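Local coordinates for protein VP5 (Halorubrum pleomorphic virus 2, PDB 6QGI) that is an envelope protein of a haloarchaeal pleomorphic virus and probably drives fusion of the viral membrane with that of its archaeal host, at residues R51-I59 with N112-E123; L156-T167 with M177-D185. All blocks are in the same frame, centred on the assembly; numbering follows the deposited sequence.

Contact 1: R51-I59 with N112-E123; sequences RKSTNASTI and NFLKTWNESVAE
Arg51 and Glu123 form the salt bridge at one end of this helix pair, joined by two hydrogen bonds, one to each carboxylate oxygen. The guanidinium grips side-on: NE of Arg51 gives its proton to OE2 of Glu123 at 2.8 Å, almost straight at 173°, while NH2 of Arg51 reaches OE1 of Glu123 at 3.0 Å. Both oxygens lie near the guanidinium plane, yet the nitrogens come from above the carboxylate plane, because the two flat groups are turned 59° apart. Bends at chi2 and chi3 fold the arginine chain, with CD of Arg51 passing 3.4 Å from OG of Ser120; the CB of Glu119 lies over one guanidinium face. Outside the pair, NH1 of Arg51 bonds to Val26 O and OE1 of Glu123 receives Asp29 N, so the buried ion pair is also tied to the chain before helix 37-60.

A second polar link lies one turn along. ND2 of Asn55 donates to OG of Ser120 at 3.0 Å, and the acceptor sits close to the amide plane. That hydroxyl in turn donates to the carbonyl O of Thr116, which fixes its rotation.

Apolar contact takes over at the other end. CD1 of Ile59 meets CB of Thr116 tip to tip at 3.4 Å. Ile59 also adjoins Phe113, their side chains crossing at about a right angle, though their exact spacing is doubtful. Trp228 and Ile231 of helix 225-253 also pack on Ile59.

The registers Arg51-Ser120, Asn55-Thr116 and Ile59-Phe113 advance by about one helical turn each. The short segment axes run almost exactly antiparallel, at 176° and 10.9 Å apart: an antiparallel helix pair within the family's N-terminal region, with helix 225-253 packed against its apolar end.

Contact 2: L156-T167 with M177-D185; sequences LLANPSGSTDAT and MSVGTVEVD
Leu157 pairs with Glu183, and Asn159 with Thr181, as hydrogen-bonded pairs of an antiparallel beta-sheet; the N-H of Asn159 meets the O of Thr181 at 2.9 Å and 175°. Between them, Ala158 and Val182 form a non-hydrogen-bonded pair whose side chains lie on the other face. Beyond Asn159, a type II turn from Pro160 to Ser163 and a type I turn from Ser163 to Ala166 bring the chain back to the same partner strand, where Thr167 pairs with Val179. N of Gly162 holds this excursion to OG of Ser178.

The Asn159 side chain crosses over its neighbours. Its CB lies 3.5 Å from OG1 of Thr181, and chi1 of -47° sets CG beside the backbone N, 3.4 Å from OE2 of Glu183. At the tip, ND2 splits its two protons: one goes to OG1 of Thr181 at 3.0 Å, the other to the anti lone pair of OE2 of Glu183 at 2.9 Å. OD1 of Asn159 lies 3.1 Å from OE2 of Glu183, two acceptors not bonded. Amide and carboxylate are nearly coplanar, 24° apart. The Thr181 hydroxyl passes its own proton onward, OG1 reaching the carbonyl O of Asp165 at 2.8 Å from above the carbonyl plane.

In the fold
Contact 1 is the more deeply buried, its centre about 11 Å from the centre of the chain, whereas the centre of contact 2 is about 25 Å from it and the contact only partly buried. Helix against helix, all hydrogen bonds across contact 1 run between side chains; contact 2 is built chiefly on backbone bonds between strands, with a polar side-chain network added. Helix 91-133, one half of contact 1, also packs on strand 176-186 of contact 2, where Asn118 OD1 and Trp117 NE1 probably bond to Gly180 N and Gly180 O, each at 2.8 Å. Gly180 separates strand segments 177-179 and 181-185, so the helix docks where the strand is broken.

Contact 1: R51-I59 with N112-E123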
loop_
_atom_site.group_PDB
_atom_site.type_symbol
_atom_site.label_atom_id
_atom_site.label_comp_id
_atom_site.label_asym_id
_atom_site.label_seq_id
_atom_site.Cartn_x
_atom_site.Cartn_y
_atom_site.Cartn_z
ATOM N N ARG A 51 8.015 -3.309 -8.922
ATOM C CA ARG A 51 6.755 -2.841 -9.503
ATOM C C ARG A 51 5.571 -3.482 -8.790
ATOM O O ARG A 51 4.628 -2.770 -8.458
ATOM C CB ARG A 51 6.685 -3.107 -11.020
ATOM C CG ARG A 51 5.449 -2.499 -11.727
ATOM C CD ARG A 51 5.277 -0.996 -11.519
ATOM N NE ARG A 51 6.385 -0.236 -12.096
ATOM C CZ ARG A 51 6.562 1.071 -11.942
ATOM N NH1 ARG A 51 5.705 1.784 -11.227
ATOM N NH2 ARG A 51 7.606 1.672 -12.497
ATOM N N LYS A 52 5.632 -4.809 -8.535
ATOM C CA LYS A 52 4.591 -5.568 -7.835
ATOM C C LYS A 52 4.407 -5.037 -6.418
ATOM O O LYS A 52 3.277 -4.934 -5.952
ATOM C CB LYS A 52 4.946 -7.064 -7.797
ATOM C CG LYS A 52 3.806 -7.958 -7.327
ATOM C CD LYS A 52 4.338 -9.124 -6.514
ATOM C CE LYS A 52 3.251 -10.072 -6.078
ATOM N NZ LYS A 52 2.365 -9.491 -5.030
ATOM N N SER A 53 5.518 -4.691 -5.747
ATOM C CA SER A 53 5.517 -4.155 -4.394
ATOM C C SER A 53 4.906 -2.752 -4.350
ATOM O O SER A 53 4.051 -2.531 -3.507
ATOM C CB SER A 53 6.925 -4.143 -3.809
ATOM O OG SER A 53 6.853 -3.945 -2.406
ATOM N N THR A 54 5.302 -1.828 -5.260
ATOM C CA THR A 54 4.765 -0.457 -5.301
ATOM C C THR A 54 3.293 -0.443 -5.760
ATOM O O THR A 54 2.539 0.423 -5.311
ATOM C CB THR A 54 5.623 0.489 -6.166
ATOM O OG1 THR A 54 5.640 0.046 -7.521
ATOM C CG2 THR A 54 7.045 0.662 -5.634
ATOM N N ASN A 55 2.877 -1.394 -6.631
ATOM C CA ASN A 55 1.475 -1.495 -7.071
ATOM C C ASN A 55 0.611 -2.040 -5.944
ATOM O O ASN A 55 -0.557 -1.660 -5.832
ATOM C CB ASN A 55 1.333 -2.370 -8.318
ATOM C CG ASN A 55 1.841 -1.754 -9.595
ATOM O OD1 ASN A 55 2.185 -0.575 -9.665
ATOM N ND2 ASN A 55 1.901 -2.550 -10.644
ATOM N N ALA A 56 1.191 -2.933 -5.111
ATOM C CA ALA A 56 0.529 -3.527 -3.950
ATOM C C ALA A 56 0.448 -2.511 -2.816
ATOM O O ALA A 56 -0.607 -2.369 -2.198
ATOM C CB ALA A 56 1.275 -4.770 -3.493
ATOM N N SER A 57 1.550 -1.769 -2.576
ATOM C CA SER A 57 1.645 -0.747 -1.529
ATOM C C SER A 57 0.612 0.345 -1.700
ATOM O O SER A 57 0.150 0.912 -0.712
ATOM C CB SER A 57 3.034 -0.119 -1.505
ATOM O OG SER A 57 4.035 -1.092 -1.276
ATOM N N THR A 58 0.257 0.650 -2.955
ATOM C CA THR A 58 -0.681 1.713 -3.243
ATOM C C THR A 58 -2.071 1.196 -3.613
ATOM O O THR A 58 -3.027 1.537 -2.924
ATOM C CB THR A 58 -0.137 2.652 -4.336
ATOM O OG1 THR A 58 0.138 1.898 -5.520
ATOM C CG2 THR A 58 1.104 3.431 -3.892
ATOM N N ILE A 59 -2.197 0.374 -4.667
ATOM C CA ILE A 59 -3.513 -0.041 -5.160
ATOM C C ILE A 59 -3.954 -1.482 -4.800
ATOM O O ILE A 59 -5.048 -1.639 -4.255
ATOM C CB ILE A 59 -3.545 0.158 -6.701
ATOM C CG1 ILE A 59 -3.561 1.657 -7.074
ATOM C CG2 ILE A 59 -4.730 -0.582 -7.327
ATOM C CD1 ILE A 59 -3.352 1.922 -8.491
ATOM N N ASN A 112 -5.313 8.247 -11.033
ATOM C CA ASN A 112 -4.187 7.748 -10.239
ATOM C C ASN A 112 -4.057 6.241 -10.357
ATOM O O ASN A 112 -2.948 5.742 -10.529
ATOM C CB ASN A 112 -4.331 8.148 -8.777
ATOM C CG ASN A 112 -4.069 9.603 -8.507
ATOM O OD1 ASN A 112 -3.271 10.271 -9.176
ATOM N ND2 ASN A 112 -4.753 10.134 -7.516
ATOM N N PHE A 113 -5.198 5.526 -10.294
ATOM C CA PHE A 113 -5.290 4.076 -10.400
ATOM C C PHE A 113 -4.842 3.590 -11.788
ATOM O O PHE A 113 -4.142 2.584 -11.887
ATOM C CB PHE A 113 -6.732 3.635 -10.097
ATOM C CG PHE A 113 -7.033 2.166 -10.273
ATOM C CD1 PHE A 113 -6.735 1.255 -9.271
ATOM C CD2 PHE A 113 -7.678 1.702 -11.413
ATOM C CE1 PHE A 113 -7.020 -0.102 -9.433
ATOM C CE2 PHE A 113 -7.964 0.347 -11.571
ATOM C CZ PHE A 113 -7.641 -0.544 -10.578
ATOM N N LEU A 114 -5.246 4.300 -12.850
ATOM C CA LEU A 114 -4.916 3.912 -14.221
ATOM C C LEU A 114 -3.500 4.330 -14.614
ATOM O O LEU A 114 -2.886 3.628 -15.414
ATOM C CB LEU A 114 -5.943 4.448 -15.230
ATOM C CG LEU A 114 -7.362 3.887 -15.057
ATOM C CD1 LEU A 114 -8.368 4.632 -15.900
ATOM C CD2 LEU A 114 -7.399 2.381 -15.261
ATOM N N LYS A 115 -2.961 5.417 -14.020
ATOM C CA LYS A 115 -1.587 5.865 -14.269
ATOM C C LYS A 115 -0.591 4.858 -13.680
ATOM O O LYS A 115 0.465 4.617 -14.268
ATOM C CB LYS A 115 -1.347 7.262 -13.688
ATOM C CG LYS A 115 -1.747 8.411 -14.584
ATOM C CD LYS A 115 -1.536 9.753 -13.897
ATOM C CE LYS A 115 -2.342 10.850 -14.551
ATOM N NZ LYS A 115 -1.851 11.165 -15.921
ATOM N N THR A 116 -0.950 4.262 -12.523
ATOM C CA THR A 116 -0.172 3.238 -11.819
ATOM C C THR A 116 -0.061 1.997 -12.711
ATOM O O THR A 116 1.023 1.416 -12.786
ATOM C CB THR A 116 -0.812 2.919 -10.457
ATOM O OG1 THR A 116 -0.983 4.128 -9.725
ATOM C CG2 THR A 116 0.003 1.928 -9.623
ATOM N N TRP A 117 -1.168 1.620 -13.402
ATOM C CA TRP A 117 -1.230 0.495 -14.342
ATOM C C TRP A 117 -0.448 0.849 -15.613
ATOM O O TRP A 117 0.292 0.005 -16.119
ATOM C CB TRP A 117 -2.695 0.114 -14.681
ATOM C CG TRP A 117 -2.831 -0.975 -15.718
ATOM C CD1 TRP A 117 -2.984 -0.808 -17.062
ATOM C CD2 TRP A 117 -2.840 -2.395 -15.489
ATOM N NE1 TRP A 117 -3.081 -2.032 -17.686
ATOM C CE2 TRP A 117 -2.989 -3.023 -16.746
ATOM C CE3 TRP A 117 -2.724 -3.199 -14.344
ATOM C CZ2 TRP A 117 -3.032 -4.416 -16.888
ATOM C CZ3 TRP A 117 -2.770 -4.580 -14.489
ATOM C CH2 TRP A 117 -2.931 -5.174 -15.748
ATOM N N ASN A 118 -0.617 2.088 -16.124
ATOM C CA ASN A 118 0.057 2.591 -17.326
ATOM C C ASN A 118 1.577 2.582 -17.167
ATOM O O ASN A 118 2.265 2.099 -18.068
ATOM C CB ASN A 118 -0.443 3.986 -17.686
ATOM C CG ASN A 118 -1.829 3.980 -18.271
ATOM O OD1 ASN A 118 -2.417 2.925 -18.518
ATOM N ND2 ASN A 118 -2.391 5.161 -18.485
ATOM N N GLU A 119 2.093 3.027 -16.000
ATOM C CA GLU A 119 3.530 3.026 -15.706
ATOM C C GLU A 119 4.084 1.607 -15.657
ATOM O O GLU A 119 5.234 1.395 -16.040
ATOM C CB GLU A 119 3.843 3.761 -14.391
ATOM C CG GLU A 119 5.197 4.458 -14.399
ATOM C CD GLU A 119 5.451 5.459 -15.515
ATOM O OE1 GLU A 119 4.500 6.161 -15.924
ATOM O OE2 GLU A 119 6.611 5.544 -15.978
ATOM N N SER A 120 3.264 0.639 -15.220
ATOM C CA SER A 120 3.647 -0.770 -15.160
ATOM C C SER A 120 3.749 -1.374 -16.574
ATOM O O SER A 120 4.716 -2.081 -16.855
ATOM C CB SER A 120 2.646 -1.562 -14.325
ATOM O OG SER A 120 2.292 -0.947 -13.099
ATOM N N VAL A 121 2.761 -1.080 -17.459
ATOM C CA VAL A 121 2.708 -1.566 -18.849
ATOM C C VAL A 121 3.847 -0.908 -19.659
ATOM O O VAL A 121 4.518 -1.604 -20.424
ATOM C CB VAL A 121 1.312 -1.354 -19.512
ATOM C CG1 VAL A 121 1.301 -1.821 -20.968
ATOM C CG2 VAL A 121 0.216 -2.066 -18.729
ATOM N N ALA A 122 4.073 0.417 -19.466
ATOM C CA ALA A 122 5.143 1.177 -20.128
ATOM C C ALA A 122 6.523 0.592 -19.789
ATOM O O ALA A 122 7.358 0.412 -20.682
ATOM C CB ALA A 122 5.079 2.640 -19.718
ATOM N N GLU A 123 6.740 0.278 -18.496
ATOM C CA GLU A 123 7.963 -0.330 -17.968
ATOM C C GLU A 123 8.134 -1.734 -18.532
ATOM O O GLU A 123 9.259 -2.116 -18.865
ATOM C CB GLU A 123 7.896 -0.368 -16.438
ATOM C CG GLU A 123 9.185 -0.749 -15.745
ATOM C CD GLU A 123 9.010 -0.842 -14.247
ATOM O OE1 GLU A 123 9.743 -0.136 -13.519
ATOM O OE2 GLU A 123 8.140 -1.621 -13.798
#

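Contact 2: L156-T167 with M177-D185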
loop_
_atom_site.group_PDB
_atom_site.type_symbol
_atom_site.label_atom_id
_atom_site.label_comp_id
_atom_site.label_asym_id
_atom_site.label_seq_id
_atom_site.Cartn_x
_atom_site.Cartn_y
_atom_site.Cartn_z
ATOM N N LEU A 156 4.182 -12.328 -25.800
ATOM C CA LEU A 156 3.774 -11.502 -24.668
ATOM C C LEU A 156 4.179 -10.081 -25.022
ATOM O O LEU A 156 5.369 -9.811 -25.200
ATOM C CB LEU A 156 4.412 -11.997 -23.350
ATOM C CG LEU A 156 4.324 -11.090 -22.110
ATOM C CD1 LEU A 156 2.898 -10.971 -21.590
ATOM C CD2 LEU A 156 5.233 -11.591 -21.018
ATOM N N LEU A 157 3.186 -9.198 -25.216
ATOM C CA LEU A 157 3.417 -7.813 -25.625
ATOM C C LEU A 157 2.770 -6.808 -24.666
ATOM O O LEU A 157 1.845 -7.144 -23.929
ATOM C CB LEU A 157 2.906 -7.589 -27.061
ATOM C CG LEU A 157 3.569 -8.436 -28.168
ATOM C CD1 LEU A 157 2.788 -8.367 -29.453
ATOM C CD2 LEU A 157 5.024 -8.037 -28.395
ATOM N N ALA A 158 3.296 -5.581 -24.655
ATOM C CA ALA A 158 2.803 -4.492 -23.824
ATOM C C ALA A 158 2.591 -3.261 -24.688
ATOM O O ALA A 158 3.510 -2.820 -25.382
ATOM C CB ALA A 158 3.772 -4.204 -22.692
ATOM N N ASN A 159 1.353 -2.754 -24.699
ATOM C CA ASN A 159 0.966 -1.590 -25.490
ATOM C C ASN A 159 0.740 -0.404 -24.548
ATOM O O ASN A 159 -0.315 -0.341 -23.916
ATOM C CB ASN A 159 -0.274 -1.911 -26.318
ATOM C CG ASN A 159 -0.167 -3.221 -27.037
ATOM O OD1 ASN A 159 0.488 -3.337 -28.075
ATOM N ND2 ASN A 159 -0.808 -4.237 -26.497
ATOM N N PRO A 160 1.737 0.503 -24.378
ATOM C CA PRO A 160 1.562 1.625 -23.434
ATOM C C PRO A 160 0.489 2.617 -23.868
ATOM O O PRO A 160 0.177 2.691 -25.057
ATOM C CB PRO A 160 2.942 2.306 -23.415
ATOM C CG PRO A 160 3.872 1.352 -24.048
ATOM C CD PRO A 160 3.063 0.561 -25.023
ATOM N N SER A 161 -0.060 3.394 -22.906
ATOM C CA SER A 161 -1.073 4.421 -23.173
ATOM C C SER A 161 -0.632 5.288 -24.356
ATOM O O SER A 161 0.535 5.681 -24.442
ATOM C CB SER A 161 -1.330 5.273 -21.934
ATOM O OG SER A 161 -0.175 5.969 -21.499
ATOM N N GLY A 162 -1.546 5.484 -25.295
ATOM C CA GLY A 162 -1.281 6.219 -26.522
ATOM C C GLY A 162 -1.193 5.303 -27.727
ATOM O O GLY A 162 -1.606 5.697 -28.822
ATOM N N SER A 163 -0.674 4.058 -27.529
ATOM C CA SER A 163 -0.532 3.031 -28.570
ATOM C C SER A 163 -1.884 2.633 -29.152
ATOM O O SER A 163 -2.908 2.765 -28.475
ATOM C CB SER A 163 0.171 1.793 -28.025
ATOM O OG SER A 163 1.503 2.091 -27.646
ATOM N N THR A 164 -1.885 2.146 -30.410
ATOM C CA THR A 164 -3.105 1.747 -31.122
ATOM C C THR A 164 -3.833 0.581 -30.430
ATOM O O THR A 164 -5.050 0.447 -30.598
ATOM C CB THR A 164 -2.808 1.416 -32.590
ATOM O OG1 THR A 164 -1.671 0.558 -32.683
ATOM C CG2 THR A 164 -2.595 2.665 -33.430
ATOM N N ASP A 165 -3.110 -0.229 -29.632
ATOM C CA ASP A 165 -3.703 -1.367 -28.941
ATOM C C ASP A 165 -3.985 -1.064 -27.449
ATOM O O ASP A 165 -4.345 -1.972 -26.693
ATOM C CB ASP A 165 -2.838 -2.617 -29.128
ATOM C CG ASP A 165 -2.835 -3.106 -30.563
ATOM O OD1 ASP A 165 -3.858 -3.681 -30.997
ATOM O OD2 ASP A 165 -1.817 -2.899 -31.257
ATOM N N ALA A 166 -3.886 0.221 -27.048
ATOM C CA ALA A 166 -4.229 0.685 -25.703
ATOM C C ALA A 166 -5.709 1.065 -25.689
ATOM O O ALA A 166 -6.202 1.636 -26.664
ATOM C CB ALA A 166 -3.362 1.870 -25.306
ATOM N N THR A 167 -6.431 0.713 -24.613
ATOM C CA THR A 167 -7.874 0.982 -24.487
ATOM C C THR A 167 -8.115 2.449 -24.113
ATOM O O THR A 167 -7.240 3.090 -23.539
ATOM C CB THR A 167 -8.506 0.019 -23.455
ATOM O OG1 THR A 167 -7.957 -1.288 -23.622
ATOM C CG2 THR A 167 -10.028 -0.066 -23.567
ATOM N N MET A 177 -9.096 8.949 -21.268
ATOM C CA MET A 177 -7.747 8.582 -20.862
ATOM C C MET A 177 -7.350 7.266 -21.528
ATOM O O MET A 177 -8.134 6.317 -21.507
ATOM C CB MET A 177 -7.691 8.454 -19.329
ATOM C CG MET A 177 -6.302 8.249 -18.784
ATOM S SD MET A 177 -6.301 7.916 -17.016
ATOM C CE MET A 177 -4.579 7.761 -16.757
ATOM N N SER A 178 -6.145 7.204 -22.110
ATOM C CA SER A 178 -5.653 5.975 -22.727
ATOM C C SER A 178 -5.036 5.085 -21.642
ATOM O O SER A 178 -4.256 5.574 -20.822
ATOM C CB SER A 178 -4.642 6.281 -23.828
ATOM O OG SER A 178 -4.315 5.114 -24.565
ATOM N N VAL A 179 -5.432 3.807 -21.592
ATOM C CA VAL A 179 -4.916 2.862 -20.601
ATOM C C VAL A 179 -4.146 1.760 -21.322
ATOM O O VAL A 179 -4.645 1.174 -22.292
ATOM C CB VAL A 179 -6.007 2.291 -19.648
ATOM C CG1 VAL A 179 -5.421 1.252 -18.683
ATOM C CG2 VAL A 179 -6.685 3.410 -18.864
ATOM N N GLY A 180 -2.931 1.509 -20.827
ATOM C CA GLY A 180 -2.015 0.504 -21.344
ATOM C C GLY A 180 -2.573 -0.898 -21.245
ATOM O O GLY A 180 -3.318 -1.199 -20.306
ATOM N N THR A 181 -2.247 -1.759 -22.235
ATOM C CA THR A 181 -2.743 -3.135 -22.233
ATOM C C THR A 181 -1.624 -4.161 -22.268
ATOM O O THR A 181 -0.601 -3.955 -22.925
ATOM C CB THR A 181 -3.714 -3.420 -23.394
ATOM O OG1 THR A 181 -3.039 -3.298 -24.647
ATOM C CG2 THR A 181 -4.965 -2.572 -23.347
ATOM N N VAL A 182 -1.852 -5.279 -21.570
ATOM C CA VAL A 182 -0.982 -6.450 -21.561
ATOM C C VAL A 182 -1.578 -7.377 -22.628
ATOM O O VAL A 182 -2.715 -7.824 -22.494
ATOM C CB VAL A 182 -0.850 -7.105 -20.159
ATOM C CG1 VAL A 182 0.105 -8.293 -20.196
ATOM C CG2 VAL A 182 -0.393 -6.087 -19.118
ATOM N N GLU A 183 -0.838 -7.582 -23.722
ATOM C CA GLU A 183 -1.251 -8.359 -24.890
ATOM C C GLU A 183 -0.694 -9.780 -24.886
ATOM O O GLU A 183 0.496 -9.978 -24.640
ATOM C CB GLU A 183 -0.786 -7.627 -26.161
ATOM C CG GLU A 183 -1.273 -8.195 -27.483
ATOM C CD GLU A 183 -0.857 -7.409 -28.714
ATOM O OE1 GLU A 183 -0.848 -8.008 -29.813
ATOM O OE2 GLU A 183 -0.553 -6.199 -28.589
ATOM N N VAL A 184 -1.562 -10.758 -25.199
ATOM C CA VAL A 184 -1.222 -12.174 -25.358
ATOM C C VAL A 184 -1.503 -12.511 -26.813
ATOM O O VAL A 184 -2.671 -12.577 -27.197
ATOM C CB VAL A 184 -1.975 -13.123 -24.380
ATOM C CG1 VAL A 184 -1.558 -14.580 -24.592
ATOM C CG2 VAL A 184 -1.763 -12.715 -22.931
ATOM N N ASP A 185 -0.444 -12.664 -27.631
ATOM C CA ASP A 185 -0.571 -12.989 -29.055
ATOM C C ASP A 185 -1.023 -14.440 -29.223
ATOM O O ASP A 185 -0.425 -15.349 -28.640
ATOM C CB ASP A 185 0.752 -12.739 -29.798
ATOM C CG ASP A 185 0.654 -12.766 -31.312
ATOM O OD1 ASP A 185 0.632 -13.875 -31.889
ATOM O OD2 ASP A 185 0.629 -11.678 -31.925
#